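Local coordinates for protein CDP-glucose-4,6-dehydratase (Yersinia pseudotuberculosis, PDB 1RKX) that converts CDP-D-glucose to CDP-4-dehydro-6-deoxy-D-glucose with loss of water, as an NAD-dependent member of the short-chain dehydrogenase/reductase (SDR) superfamily, at residues 35-39 with 75-79. Coordinates in Å, arbitrary orientation, origin at the centre of the assembly. Residue numbers count along the deposited sequence, not the author numbering.
Sequences TVKGY and SIREF
Build 35-39 as an extended strand of the parallel Rossmann sheet and lay 75-79, the last turn of helix 69-79, over one of its faces. The axes run nearly antiparallel (169°) and 10.1 Å apart, with the CA atoms of Lys37 and Phe79 7.5 Å apart and those of Tyr39 and Ser75 7.8 Å. Strand alternation turns Thr35, Lys37 and Tyr39 toward the helix, and Val36 away.

Lys37 dominates. All four of its chi angles are t, so the side chain stands straight out from the sheet and brings NZ to the last turn of the helix. There NZ donates to Ser75 O at 2.7 Å, forms a salt bridge with Glu78 OE1 at 2.7 Å and a weak hydrogen bond with Ser75 OG at 3.2 Å. Glu78 meets it with chi1 t and chi2 m. Phe79, chi1 t, turns one face of its ring to the lysine stem: Lys37 CB sits 3.6 Å from the ring centroid, almost on the normal, a CH-pi contact, while Phe79 CZ reaches Thr35 O at 3.3 Å. Ser75 OG lies 3.4 Å from Tyr39 CD1, but bonds to Glu62; Tyr39 OH goes to Asp65 O, beside the NAD site.

The chemistry is that of a lysine buried along its length: its CB sits on an aromatic face and its CD against Phe79 CB, and its ammonium is paid for by a carboxylate and a helix carbonyl.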
# COMPACT_ATOMS: atom_id res chain seq x y z
N THR C 35 -22.38 -20.64 31.41
CA THR C 35 -21.70 -20.84 32.69
C THR C 35 -20.48 -19.94 32.57
O THR C 35 -19.53 -20.27 31.86
CB THR C 35 -21.27 -22.30 32.86
OG1 THR C 35 -22.44 -23.14 32.87
CG2 THR C 35 -20.50 -22.49 34.16
N VAL C 36 -20.51 -18.81 33.25
CA VAL C 36 -19.44 -17.84 33.15
C VAL C 36 -18.50 -17.69 34.34
O VAL C 36 -18.94 -17.72 35.50
CB VAL C 36 -20.01 -16.44 32.85
CG1 VAL C 36 -18.90 -15.50 32.39
CG2 VAL C 36 -21.11 -16.54 31.79
N LYS C 37 -17.22 -17.51 34.04
CA LYS C 37 -16.20 -17.28 35.06
C LYS C 37 -15.43 -16.03 34.63
O LYS C 37 -15.06 -15.90 33.47
CB LYS C 37 -15.23 -18.45 35.17
CG LYS C 37 -14.15 -18.22 36.24
CD LYS C 37 -13.24 -19.43 36.45
CE LYS C 37 -12.23 -19.17 37.57
NZ LYS C 37 -11.28 -20.30 37.77
N GLY C 38 -15.21 -15.12 35.57
CA GLY C 38 -14.49 -13.90 35.27
C GLY C 38 -13.18 -13.80 36.03
O GLY C 38 -13.04 -14.36 37.13
N TYR C 39 -12.21 -13.10 35.45
CA TYR C 39 -10.89 -12.91 36.06
C TYR C 39 -10.50 -11.46 35.80
O TYR C 39 -10.25 -11.08 34.65
CB TYR C 39 -9.88 -13.86 35.41
CG TYR C 39 -8.50 -13.85 36.03
CD1 TYR C 39 -8.14 -14.79 37.00
CD2 TYR C 39 -7.54 -12.92 35.62
CE1 TYR C 39 -6.86 -14.81 37.55
CE2 TYR C 39 -6.25 -12.93 36.17
CZ TYR C 39 -5.92 -13.88 37.13
OH TYR C 39 -4.65 -13.92 37.67
N SER C 75 -6.40 -20.44 37.01
CA SER C 75 -7.79 -20.00 36.96
C SER C 75 -8.48 -20.56 35.72
O SER C 75 -9.65 -20.94 35.77
CB SER C 75 -7.85 -18.47 36.94
OG SER C 75 -9.19 -18.01 36.90
N ILE C 76 -7.74 -20.63 34.62
CA ILE C 76 -8.29 -21.16 33.38
C ILE C 76 -8.36 -22.69 33.39
O ILE C 76 -9.37 -23.27 33.01
CB ILE C 76 -7.44 -20.68 32.17
CG1 ILE C 76 -7.56 -19.16 32.03
CG2 ILE C 76 -7.90 -21.39 30.90
CD1 ILE C 76 -6.65 -18.53 30.98
N ARG C 77 -7.28 -23.33 33.83
CA ARG C 77 -7.23 -24.79 33.89
C ARG C 77 -8.32 -25.34 34.80
O ARG C 77 -8.92 -26.38 34.51
CB ARG C 77 -5.87 -25.26 34.41
CG ARG C 77 -5.80 -26.76 34.66
CD ARG C 77 -4.50 -27.11 35.35
NE ARG C 77 -3.35 -26.82 34.50
CZ ARG C 77 -2.13 -26.57 34.96
NH1 ARG C 77 -1.90 -26.56 36.26
NH2 ARG C 77 -1.15 -26.32 34.11
N GLU C 78 -8.55 -24.66 35.91
CA GLU C 78 -9.57 -25.06 36.87
C GLU C 78 -10.95 -25.01 36.24
O GLU C 78 -11.79 -25.88 36.48
CB GLU C 78 -9.52 -24.12 38.09
CG GLU C 78 -10.56 -24.38 39.18
CD GLU C 78 -11.96 -23.95 38.79
OE1 GLU C 78 -12.15 -22.79 38.35
OE2 GLU C 78 -12.89 -24.77 38.94
N PHE C 79 -11.18 -24.01 35.40
CA PHE C 79 -12.48 -23.81 34.76
C PHE C 79 -12.74 -24.61 33.47
O PHE C 79 -13.89 -24.96 33.20
CB PHE C 79 -12.67 -22.32 34.48
CG PHE C 79 -14.04 -21.97 33.97
CD1 PHE C 79 -15.17 -22.19 34.75
CD2 PHE C 79 -14.21 -21.41 32.71
CE1 PHE C 79 -16.44 -21.87 34.28
CE2 PHE C 79 -15.48 -21.08 32.23
CZ PHE C 79 -16.60 -21.31 33.02